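Local coordinates for protein extracellular invertase (Aspergillus kawachii, PDB 5XH8) that splits the beta-fructofuranosyl bond of sucrose and transfers fructosyl groups with high activity, consistent with synthesis of fructooligosaccharides such as 1-kestose, at residues L59-S67 and L79-P88; P332-R341 and S417-A425. All coordinates share one frame; numbering follows the deposited sequence.

Contact 1: residues L59-S67 and L79-P88. With ACT (acetate ion), chain I.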
ATOM      1  N   LEU A  59       8.718   5.940  21.192  1.00 19.85           N
ATOM      2  CA  LEU A  59       9.108   6.880  20.134  1.00 20.55           C
ATOM      3  C   LEU A  59      10.191   7.803  20.674  1.00 19.81           C
ATOM      4  O   LEU A  59      10.167   8.163  21.848  1.00 19.22           O
ATOM      5  CB  LEU A  59       7.913   7.708  19.667  1.00 22.89           C
ATOM      6  CG  LEU A  59       6.731   6.951  19.039  1.00 23.56           C
ATOM      7  CD1 LEU A  59       5.821   7.932  18.344  1.00 23.49           C
ATOM      8  CD2 LEU A  59       7.198   5.876  18.071  1.00 25.25           C
ATOM      9  N   HIS A  60      11.174   8.124  19.831  1.00 20.50           N
ATOM     10  CA  HIS A  60      12.347   8.889  20.248  1.00 20.38           C
ATOM     11  C   HIS A  60      12.700   9.878  19.137  1.00 21.20           C
ATOM     12  O   HIS A  60      12.925   9.496  17.977  1.00 19.77           O
ATOM     13  CB  HIS A  60      13.518   7.954  20.571  1.00 20.95           C
ATOM     14  CG  HIS A  60      14.745   8.643  21.068  1.00 21.62           C
ATOM     15  ND1 HIS A  60      14.696   9.753  21.891  1.00 21.61           N
ATOM     16  CD2 HIS A  60      16.057   8.352  20.904  1.00 21.02           C
ATOM     17  CE1 HIS A  60      15.922  10.107  22.216  1.00 20.95           C
ATOM     18  NE2 HIS A  60      16.768   9.285  21.629  1.00 21.18           N
ATOM     19  N   ASP A  61      12.659  11.160  19.494  1.00 22.34           N
ATOM     20  CA  ASP A  61      13.051  12.274  18.616  1.00 22.10           C
ATOM     21  C   ASP A  61      12.273  12.334  17.308  1.00 22.97           C
ATOM     22  O   ASP A  61      12.777  12.805  16.295  1.00 23.09           O
ATOM     23  CB  ASP A  61      14.558  12.229  18.381  1.00 23.10           C
ATOM     24  CG  ASP A  61      15.348  12.665  19.628  1.00 23.85           C
ATOM     25  OD1 ASP A  61      14.877  13.580  20.323  1.00 22.89           O
ATOM     26  OD2 ASP A  61      16.416  12.097  19.913  1.00 24.24           O
ATOM     27  N   GLY A  62      11.048  11.833  17.318  1.00 21.41           N
ATOM     28  CA  GLY A  62      10.246  11.817  16.090  1.00 23.43           C
ATOM     29  C   GLY A  62      10.839  11.008  14.955  1.00 22.63           C
ATOM     30  O   GLY A  62      10.491  11.238  13.799  1.00 23.25           O
ATOM     31  N   SER A  63      11.722  10.060  15.274  1.00 21.70           N
ATOM     32  CA  SER A  63      12.448   9.338  14.240  1.00 23.60           C
ATOM     33  C   SER A  63      12.579   7.868  14.561  1.00 21.95           C
ATOM     34  O   SER A  63      13.646   7.296  14.417  1.00 23.04           O
ATOM     35  CB  SER A  63      13.860   9.944  14.067  1.00 25.91           C
ATOM     36  OG  SER A  63      13.767  11.347  14.018  1.00 31.77           O
ATOM     37  N   GLY A  64      11.481   7.235  14.928  1.00 21.72           N
ATOM     38  CA  GLY A  64      11.502   5.795  15.165  1.00 21.74           C
ATOM     39  C   GLY A  64      11.392   5.480  16.630  1.00 21.30           C
ATOM     40  O   GLY A  64      11.081   6.349  17.437  1.00 21.47           O
ATOM     41  N   ILE A  65      11.697   4.230  16.958  1.00 21.83           N
ATOM     42  CA  ILE A  65      11.408   3.650  18.260  1.00 20.59           C
ATOM     43  C   ILE A  65      12.753   3.243  18.864  1.00 20.23           C
ATOM     44  O   ILE A  65      13.547   2.556  18.204  1.00 20.82           O
ATOM     45  CB  ILE A  65      10.513   2.392  18.124  1.00 20.59           C
ATOM     46  CG1 ILE A  65       9.208   2.712  17.384  1.00 21.94           C
ATOM     47  CG2 ILE A  65      10.199   1.795  19.489  1.00 20.90           C
ATOM     48  CD1 ILE A  65       8.412   1.482  16.953  1.00 20.81           C
ATOM     49  N   SER A  66      12.994   3.674  20.102  1.00 19.18           N
ATOM     50  CA  SER A  66      14.127   3.228  20.906  1.00 19.58           C
ATOM     51  C   SER A  66      13.646   2.254  21.984  1.00 19.95           C
ATOM     52  O   SER A  66      12.438   2.124  22.236  1.00 21.40           O
ATOM     53  CB  SER A  66      14.858   4.430  21.540  1.00 19.55           C
ATOM     54  OG  SER A  66      15.559   5.135  20.542  1.00 19.08           O
ATOM     55  N   SER A  67      14.599   1.584  22.622  1.00 20.38           N
ATOM     56  CA  SER A  67      14.291   0.493  23.539  1.00 20.54           C
ATOM     57  C   SER A  67      15.334   0.302  24.643  1.00 20.20           C
ATOM     58  O   SER A  67      16.483   0.719  24.535  1.00 20.40           O
ATOM     59  CB  SER A  67      14.098  -0.809  22.734  1.00 20.00           C
ATOM     60  OG  SER A  67      13.570  -1.843  23.532  1.00 19.87           O
ATOM     61  N   LEU A  79      19.354  -0.285  25.000  1.00 24.73           N
ATOM     62  CA  LEU A  79      19.803  -0.964  23.800  1.00 25.22           C
ATOM     63  C   LEU A  79      20.358   0.092  22.878  1.00 24.78           C
ATOM     64  O   LEU A  79      19.816   1.195  22.817  1.00 24.60           O
ATOM     65  CB  LEU A  79      18.667  -1.768  23.157  1.00 24.47           C
ATOM     66  CG  LEU A  79      18.158  -2.901  24.056  1.00 26.36           C
ATOM     67  CD1 LEU A  79      16.812  -3.441  23.581  1.00 26.85           C
ATOM     68  CD2 LEU A  79      19.165  -4.040  24.201  1.00 27.05           C
ATOM     69  N   ASN A  80      21.452  -0.227  22.183  1.00 26.67           N
ATOM     70  CA  ASN A  80      22.099   0.699  21.222  1.00 29.85           C
ATOM     71  C   ASN A  80      22.470   2.043  21.765  1.00 30.48           C
ATOM     72  O   ASN A  80      22.436   3.022  21.009  1.00 31.88           O
ATOM     73  CB  ASN A  80      21.184   1.039  20.047  1.00 33.40           C
ATOM     74  CG  ASN A  80      20.635  -0.158  19.373  1.00 34.45           C
ATOM     75  OD1 ASN A  80      19.460  -0.195  19.034  1.00 40.01           O
ATOM     76  ND2 ASN A  80      21.474  -1.138  19.157  1.00 35.95           N
ATOM     77  N   GLN A  81      22.763   2.121  23.054  1.00 29.97           N
ATOM     78  CA  GLN A  81      23.047   3.393  23.698  1.00 34.05           C
ATOM     79  C   GLN A  81      21.941   4.423  23.459  1.00 30.52           C
ATOM     80  O   GLN A  81      22.214   5.626  23.400  1.00 29.37           O
ATOM     81  CB  GLN A  81      24.405   3.938  23.223  1.00 39.67           C
ATOM     82  CG  GLN A  81      25.524   2.902  23.166  1.00 45.56           C
ATOM     83  CD  GLN A  81      26.778   3.486  22.546  1.00 52.18           C
ATOM     84  OE1 GLN A  81      27.103   3.203  21.390  1.00 56.45           O
ATOM     85  NE2 GLN A  81      27.459   4.346  23.295  1.00 53.00           N
ATOM     86  N   GLY A  82      20.700   3.927  23.317  1.00 27.01           N
ATOM     87  CA  GLY A  82      19.540   4.752  23.159  1.00 25.07           C
ATOM     88  C   GLY A  82      19.134   5.007  21.733  1.00 22.86           C
ATOM     89  O   GLY A  82      18.054   5.509  21.528  1.00 23.73           O
ATOM     90  N   ASN A  83      19.978   4.666  20.765  1.00 23.13           N
ATOM     91  CA  ASN A  83      19.666   4.841  19.347  1.00 25.14           C
ATOM     92  C   ASN A  83      18.557   3.864  18.922  1.00 23.92           C
ATOM     93  O   ASN A  83      18.432   2.761  19.470  1.00 21.70           O
ATOM     94  CB  ASN A  83      20.902   4.662  18.460  1.00 27.56           C
ATOM     95  CG  ASN A  83      21.990   5.684  18.764  1.00 31.12           C
ATOM     96  OD1 ASN A  83      23.137   5.336  19.016  1.00 37.55           O
ATOM     97  ND2 ASN A  83      21.624   6.927  18.801  1.00 32.17           N
ATOM     98  N   GLN A  84      17.753   4.321  17.966  1.00 21.75           N
ATOM     99  CA  GLN A  84      16.480   3.695  17.641  1.00 20.89           C
ATOM    100  C   GLN A  84      16.715   2.281  17.085  1.00 21.00           C
ATOM    101  O   GLN A  84      17.718   2.029  16.407  1.00 19.48           O
ATOM    102  CB  GLN A  84      15.704   4.558  16.636  1.00 21.27           C
ATOM    103  CG  GLN A  84      15.109   5.851  17.208  1.00 20.14           C
ATOM    104  CD  GLN A  84      16.052   7.052  17.188  1.00 20.53           C
ATOM    105  OE1 GLN A  84      17.250   6.890  17.123  1.00 20.13           O
ATOM    106  NE2 GLN A  84      15.495   8.272  17.284  1.00 20.81           N
ATOM    107  N   VAL A  85      15.810   1.370  17.413  1.00 20.94           N
ATOM    108  CA  VAL A  85      15.850  -0.008  16.904  1.00 21.59           C
ATOM    109  C   VAL A  85      15.200  -0.129  15.523  1.00 20.64           C
ATOM    110  O   VAL A  85      15.309  -1.174  14.860  1.00 20.77           O
ATOM    111  CB  VAL A  85      15.211  -0.993  17.919  1.00 21.81           C
ATOM    112  CG1 VAL A  85      15.818  -0.776  19.288  1.00 23.01           C
ATOM    113  CG2 VAL A  85      13.684  -0.847  18.003  1.00 22.05           C
ATOM    114  N   ILE A  86      14.446   0.894  15.149  1.00 18.57           N
ATOM    115  CA  ILE A  86      13.836   0.996  13.829  1.00 19.22           C
ATOM    116  C   ILE A  86      13.626   2.485  13.532  1.00 18.87           C
ATOM    117  O   ILE A  86      13.228   3.229  14.425  1.00 17.71           O
ATOM    118  CB  ILE A  86      12.518   0.175  13.716  1.00 19.29           C
ATOM    119  CG1 ILE A  86      11.964   0.181  12.287  1.00 20.27           C
ATOM    120  CG2 ILE A  86      11.460   0.622  14.723  1.00 19.78           C
ATOM    121  CD1 ILE A  86      10.801  -0.793  12.091  1.00 20.80           C
ATOM    122  N   VAL A  87      13.882   2.884  12.281  1.00 19.34           N
ATOM    123  CA  VAL A  87      13.803   4.265  11.857  1.00 19.49           C
ATOM    124  C   VAL A  87      13.006   4.354  10.570  1.00 19.91           C
ATOM    125  O   VAL A  87      12.944   3.384   9.822  1.00 19.21           O
ATOM    126  CB  VAL A  87      15.216   4.903  11.661  1.00 21.50           C
ATOM    127  CG1 VAL A  87      15.958   5.019  12.994  1.00 22.99           C
ATOM    128  CG2 VAL A  87      16.078   4.139  10.657  1.00 22.30           C
ATOM    129  N   PRO A  88      12.445   5.541  10.274  1.00 19.51           N
ATOM    130  CA  PRO A  88      11.778   5.754   8.986  1.00 20.45           C
ATOM    131  C   PRO A  88      12.749   5.804   7.812  1.00 20.37           C
ATOM    132  O   PRO A  88      13.957   5.802   8.024  1.00 21.59           O
ATOM    133  CB  PRO A  88      11.096   7.117   9.174  1.00 21.18           C
ATOM    134  CG  PRO A  88      11.947   7.824  10.175  1.00 22.13           C
ATOM    135  CD  PRO A  88      12.459   6.761  11.104  1.00 20.80           C
TER
HETATM  136  C   ACT I 708      20.131   9.019  22.034  1.00 45.78           C
HETATM  137  O   ACT I 708      19.513   9.503  23.052  1.00 33.16           O
HETATM  138  OXT ACT I 708      19.623   8.933  20.872  1.00 48.95           O
HETATM  139  CH3 ACT I 708      21.523   8.486  22.119  1.00 45.10           C
HETATM  140  O   HOH W   1      17.251  10.455  18.001  1.00 26.14           O
HETATM  141  O   HOH W   2      17.352   2.191  21.921  1.00 19.27           O

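Contact 2: residues P332-R341 and S417-A425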
ATOM      1  N   PRO A 332      11.975 -10.572  35.922  1.00 32.91           N
ATOM      2  CA  PRO A 332      11.488  -9.777  37.071  1.00 31.78           C
ATOM      3  C   PRO A 332      10.512 -10.524  37.982  1.00 31.96           C
ATOM      4  O   PRO A 332      10.656 -10.491  39.224  1.00 30.30           O
ATOM      5  CB  PRO A 332      10.765  -8.578  36.433  1.00 33.15           C
ATOM      6  CG  PRO A 332      11.226  -8.528  35.018  1.00 33.99           C
ATOM      7  CD  PRO A 332      11.763  -9.887  34.634  1.00 33.44           C
ATOM      8  N   SER A 333       9.521 -11.157  37.369  1.00 31.56           N
ATOM      9  CA  SER A 333       8.461 -11.855  38.120  1.00 33.09           C
ATOM     10  C   SER A 333       8.966 -13.075  38.925  1.00 31.99           C
ATOM     11  O   SER A 333       8.475 -13.346  40.016  1.00 29.75           O
ATOM     12  CB  SER A 333       7.342 -12.271  37.170  1.00 32.70           C
ATOM     13  OG  SER A 333       6.811 -11.136  36.514  1.00 32.23           O
ATOM     14  N   THR A 334       9.931 -13.796  38.363  1.00 33.01           N
ATOM     15  CA  THR A 334      10.608 -14.884  39.055  1.00 35.63           C
ATOM     16  C   THR A 334      11.331 -14.380  40.311  1.00 36.93           C
ATOM     17  O   THR A 334      11.253 -15.021  41.360  1.00 37.09           O
ATOM     18  CB  THR A 334      11.582 -15.611  38.111  1.00 37.36           C
ATOM     19  OG1 THR A 334      10.825 -16.187  37.046  1.00 36.89           O
ATOM     20  CG2 THR A 334      12.362 -16.736  38.827  1.00 40.54           C
ATOM     21  N   LYS A 335      11.990 -13.224  40.236  1.00 35.11           N
ATOM     22  CA  LYS A 335      12.639 -12.652  41.428  1.00 34.33           C
ATOM     23  C   LYS A 335      11.646 -12.169  42.471  1.00 34.30           C
ATOM     24  O   LYS A 335      11.887 -12.316  43.660  1.00 36.94           O
ATOM     25  CB  LYS A 335      13.588 -11.507  41.074  1.00 34.26           C
ATOM     26  CG  LYS A 335      14.790 -11.941  40.255  1.00 35.62           C
ATOM     27  CD  LYS A 335      15.459 -10.739  39.620  1.00 37.58           C
ATOM     28  CE  LYS A 335      16.357 -11.162  38.496  1.00 39.09           C
ATOM     29  NZ  LYS A 335      17.104 -10.007  37.977  1.00 39.98           N
ATOM     30  N   SER A 336      10.548 -11.567  42.053  1.00 31.71           N
ATOM     31  CA  SER A 336       9.644 -10.944  43.005  1.00 31.78           C
ATOM     32  C   SER A 336       8.494 -11.851  43.418  1.00 32.30           C
ATOM     33  O   SER A 336       7.687 -11.475  44.254  1.00 34.22           O
ATOM     34  CB  SER A 336       9.071  -9.673  42.394  1.00 31.47           C
ATOM     35  OG  SER A 336       8.255 -10.004  41.284  1.00 32.41           O
ATOM     36  N   GLY A 337       8.391 -13.013  42.787  1.00 34.51           N
ATOM     37  CA  GLY A 337       7.294 -13.928  42.997  1.00 34.13           C
ATOM     38  C   GLY A 337       5.959 -13.448  42.477  1.00 36.01           C
ATOM     39  O   GLY A 337       4.938 -13.920  42.953  1.00 34.75           O
ATOM     40  N   ALA A 338       5.931 -12.537  41.496  1.00 33.94           N
ATOM     41  CA  ALA A 338       4.648 -12.017  41.001  1.00 30.57           C
ATOM     42  C   ALA A 338       3.896 -13.065  40.174  1.00 28.11           C
ATOM     43  O   ALA A 338       4.519 -13.879  39.517  1.00 26.96           O
ATOM     44  CB  ALA A 338       4.879 -10.777  40.138  1.00 31.48           C
ATOM     45  N   PRO A 339       2.557 -13.004  40.152  1.00 27.94           N
ATOM     46  CA  PRO A 339       1.829 -13.774  39.165  1.00 31.17           C
ATOM     47  C   PRO A 339       1.909 -13.044  37.798  1.00 33.69           C
ATOM     48  O   PRO A 339       2.619 -12.017  37.677  1.00 31.26           O
ATOM     49  CB  PRO A 339       0.411 -13.768  39.714  1.00 29.67           C
ATOM     50  CG  PRO A 339       0.297 -12.435  40.355  1.00 30.46           C
ATOM     51  CD  PRO A 339       1.656 -12.124  40.918  1.00 28.79           C
ATOM     52  N   ASP A 340       1.214 -13.574  36.791  1.00 32.60           N
ATOM     53  CA  ASP A 340       1.092 -12.875  35.490  1.00 30.99           C
ATOM     54  C   ASP A 340       0.549 -11.470  35.747  1.00 29.68           C
ATOM     55  O   ASP A 340      -0.366 -11.275  36.559  1.00 28.36           O
ATOM     56  CB  ASP A 340       0.132 -13.582  34.545  1.00 31.68           C
ATOM     57  CG  ASP A 340       0.591 -14.965  34.107  1.00 31.12           C
ATOM     58  OD1 ASP A 340       1.789 -15.303  34.085  1.00 30.57           O
ATOM     59  OD2 ASP A 340      -0.319 -15.714  33.719  1.00 35.37           O
ATOM     60  N   ARG A 341       1.129 -10.479  35.078  1.00 29.19           N
ATOM     61  CA  ARG A 341       0.733  -9.078  35.280  1.00 27.03           C
ATOM     62  C   ARG A 341       0.476  -8.421  33.947  1.00 26.74           C
ATOM     63  O   ARG A 341       0.862  -8.956  32.921  1.00 26.32           O
ATOM     64  CB  ARG A 341       1.837  -8.333  36.023  1.00 28.23           C
ATOM     65  CG  ARG A 341       1.932  -8.727  37.489  1.00 28.10           C
ATOM     66  CD  ARG A 341       3.029  -7.988  38.183  1.00 26.37           C
ATOM     67  NE  ARG A 341       4.354  -8.486  37.839  1.00 26.96           N
ATOM     68  CZ  ARG A 341       5.495  -7.940  38.262  1.00 27.23           C
ATOM     69  NH1 ARG A 341       5.485  -6.848  39.020  1.00 29.52           N
ATOM     70  NH2 ARG A 341       6.651  -8.484  37.925  1.00 27.15           N
ATOM     71  N   SER A 417      -1.705   0.608  40.538  1.00 27.74           N
ATOM     72  CA  SER A 417      -0.659   0.751  41.535  1.00 28.22           C
ATOM     73  C   SER A 417       0.721   0.720  40.870  1.00 30.00           C
ATOM     74  O   SER A 417       0.873   0.221  39.761  1.00 30.60           O
ATOM     75  CB  SER A 417      -0.756  -0.380  42.568  1.00 27.94           C
ATOM     76  OG  SER A 417      -0.632  -1.623  41.900  1.00 29.51           O
ATOM     77  N   ILE A 418       1.724   1.236  41.565  1.00 28.07           N
ATOM     78  CA  ILE A 418       3.087   1.238  41.062  1.00 28.09           C
ATOM     79  C   ILE A 418       3.540  -0.216  41.011  1.00 28.71           C
ATOM     80  O   ILE A 418       3.326  -0.945  41.951  1.00 30.41           O
ATOM     81  CB  ILE A 418       4.023   2.018  42.013  1.00 27.47           C
ATOM     82  CG1 ILE A 418       3.580   3.483  42.124  1.00 27.41           C
ATOM     83  CG2 ILE A 418       5.472   1.919  41.544  1.00 27.95           C
ATOM     84  CD1 ILE A 418       4.195   4.231  43.283  1.00 27.55           C
ATOM     85  N   ALA A 419       4.168  -0.650  39.935  1.00 27.99           N
ATOM     86  CA  ALA A 419       4.639  -2.030  39.875  1.00 28.33           C
ATOM     87  C   ALA A 419       5.498  -2.365  41.098  1.00 30.01           C
ATOM     88  O   ALA A 419       6.322  -1.542  41.553  1.00 27.68           O
ATOM     89  CB  ALA A 419       5.416  -2.277  38.605  1.00 30.09           C
ATOM     90  N   ARG A 420       5.323  -3.583  41.609  1.00 27.77           N
ATOM     91  CA  ARG A 420       5.777  -3.898  42.968  1.00 29.34           C
ATOM     92  C   ARG A 420       7.260  -3.667  43.182  1.00 29.01           C
ATOM     93  O   ARG A 420       7.643  -3.052  44.192  1.00 29.08           O
ATOM     94  CB  ARG A 420       5.337  -5.295  43.426  1.00 29.66           C
ATOM     95  CG  ARG A 420       5.987  -6.477  42.715  1.00 29.44           C
ATOM     96  CD  ARG A 420       5.184  -7.760  42.933  1.00 29.42           C
ATOM     97  NE  ARG A 420       3.811  -7.583  42.457  1.00 31.30           N
ATOM     98  CZ  ARG A 420       2.815  -8.460  42.619  1.00 31.06           C
ATOM     99  NH1 ARG A 420       3.025  -9.634  43.212  1.00 31.00           N
ATOM    100  NH2 ARG A 420       1.615  -8.165  42.166  1.00 29.09           N
ATOM    101  N   GLU A 421       8.077  -4.093  42.217  1.00 27.36           N
ATOM    102  CA  GLU A 421       9.525  -4.013  42.349  1.00 28.23           C
ATOM    103  C   GLU A 421      10.040  -2.567  42.262  1.00 29.55           C
ATOM    104  O   GLU A 421      11.019  -2.195  42.935  1.00 27.75           O
ATOM    105  CB  GLU A 421      10.219  -4.855  41.302  1.00 30.45           C
ATOM    106  CG  GLU A 421       9.779  -6.312  41.275  1.00 31.94           C
ATOM    107  CD  GLU A 421       8.701  -6.627  40.240  1.00 30.09           C
ATOM    108  OE1 GLU A 421       7.846  -5.760  39.946  1.00 31.01           O
ATOM    109  OE2 GLU A 421       8.688  -7.768  39.733  1.00 30.61           O
ATOM    110  N   THR A 422       9.378  -1.765  41.429  1.00 28.63           N
ATOM    111  CA  THR A 422       9.665  -0.344  41.338  1.00 28.31           C
ATOM    112  C   THR A 422       9.274   0.386  42.628  1.00 28.54           C
ATOM    113  O   THR A 422      10.021   1.247  43.091  1.00 26.90           O
ATOM    114  CB  THR A 422       8.966   0.284  40.119  1.00 26.27           C
ATOM    115  OG1 THR A 422       9.605  -0.211  38.946  1.00 25.53           O
ATOM    116  CG2 THR A 422       9.064   1.803  40.136  1.00 26.83           C
ATOM    117  N   LYS A 423       8.105   0.075  43.189  1.00 29.09           N
ATOM    118  CA  LYS A 423       7.709   0.694  44.445  1.00 31.01           C
ATOM    119  C   LYS A 423       8.733   0.405  45.573  1.00 30.58           C
ATOM    120  O   LYS A 423       9.117   1.328  46.318  1.00 28.76           O
ATOM    121  CB  LYS A 423       6.303   0.270  44.866  1.00 33.42           C
ATOM    122  CG  LYS A 423       5.836   0.983  46.120  1.00 36.47           C
ATOM    123  CD  LYS A 423       4.404   0.647  46.486  1.00 40.22           C
ATOM    124  CE  LYS A 423       3.932   1.529  47.637  1.00 42.46           C
ATOM    125  NZ  LYS A 423       2.669   0.961  48.165  1.00 46.12           N
ATOM    126  N   ALA A 424       9.182  -0.850  45.670  1.00 28.31           N
ATOM    127  CA  ALA A 424      10.166  -1.223  46.688  1.00 31.10           C
ATOM    128  C   ALA A 424      11.479  -0.466  46.470  1.00 33.06           C
ATOM    129  O   ALA A 424      12.103  -0.014  47.443  1.00 30.73           O
ATOM    130  CB  ALA A 424      10.415  -2.729  46.689  1.00 30.45           C
ATOM    131  N   ALA A 425      11.887  -0.308  45.199  1.00 30.55           N
ATOM    132  CA  ALA A 425      13.113   0.417  44.909  1.00 30.23           C
ATOM    133  C   ALA A 425      12.970   1.922  45.222  1.00 29.74           C
ATOM    134  O   ALA A 425      13.911   2.544  45.725  1.00 30.06           O
ATOM    135  CB  ALA A 425      13.583   0.171  43.481  1.00 30.98           C
TER
HETATM  136  O   HOH W   3       5.340 -10.732  44.816  1.00 33.54           O

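Contact 1: residues L59-S67 and L79-P88
The carbonyl oxygen of His60 is gripped by two N-H groups that reach it from opposite faces of its plane. One is Ser63 N, closing the type I' turn from His60 to Ser63; the other is Gln84 NE2, 2.9 Å from His60 O and well above the carbonyl plane, though His60 O lies close to the plane of the glutamine amide. A bend at chi2 (87°) brings the amide to the turn; glutamine is long enough to reach it and ends in an N-H donor. A water joins Gln84 NE2 to Asp61 OD2, while Asp61 OD1 accepts from Gln38 N. The His60 and Gln84 side chains cross at about a right angle, yet the imidazole and amide planes are 35° apart. His60 ND1 bonds to Gln38 O, and NE2 donates to an acetate, probably from the crystallisation liquor, at 3.0 Å from OXT.

Here the hairpin of strands 54-60 and 65-70, in the GH32 beta-propeller, takes up segment 79-88 through a classic beta bulge, in which Val85 and Ile86 are set against the single Ile65. Ile65 N donates to Ile86 O (3.1 Å), and Val85 N to Ile65 O (2.7 Å). Gly64, with positive phi and no side chain, lets its CA come within 3.2 Å of Ile86 O in a CA-H...O contact. Buried, apolar Ile65 and Ile86 lie side by side, Ile65 CD1 3.9 Å from Ile86 CG2, and Ile65 also touches Leu44 and Val97. Ser66, small and polar, donates from OG to Gly82 O at 2.7 Å, and Leu79 N meets Ser67 O at 3.1 Å.

Contact 2: residues P332-R341 and S417-A425
Glu421, in the first turn of helix 420-426, forms an end-on, two-nitrogen salt bridge with Arg341, joining the start of this helix to the head of strand 341-348 in the beta-propeller region and, through Ser336, to the end of helix 331-336. From CB the side chain runs to CG, which packs against Ser336 CB at 3.6 Å. A bend at chi2 (96°) then turns the carboxylate end-on to the guanidinium, the two planes 36° apart. OE1 takes Arg341 NH1 at 2.8 Å, along an almost straight N-H (178°) in the guanidinium plane. OE2 accepts twice: on its syn lone pair from Arg341 NH2, and from above the carboxylate plane from Ser336 OG, 2.8 Å away. Glutamate suits this place because both oxygens can be engaged at once.

Arg341 NH2 also donates, in the guanidinium plane, to Ser333 OG, itself bonded to Ser330 OG; with the bonds to Glu421 this should restrain rotation. Glu375 pairs with Arg341 and Arg420, so these arginines, Arg341 NH1 and Arg420 NE 3.9 Å apart, probably have their charges balanced by the two acids. Small Ala338 lays its CB over a face of both guanidinium groups, off-centre toward the rim, 3.8 Å from Arg420 NH1.

Overall arrangement
Contact 1 closes before contact 2 opens along the chain, and their centres stand 27 Å apart, with nearest atoms about 13 Å from each other, so neither touches the other. They nevertheless reach one mixed sheet. Strand 54-60 of contact 1 pairs with 37-47 on one side and 65-70 on the other, and 37-47 runs parallel to strand 366-385. That long strand also pairs with strands 341-348 and 408-418; segment 332-341 leads into the former, and segment 417-425 leaves the latter. Contact 1 falls within the N-terminal family 32 region that holds the beta-propeller. Contact 2 instead links this region to the start of the C-terminal family region, tying together two parts of the polypeptide 76 residues apart.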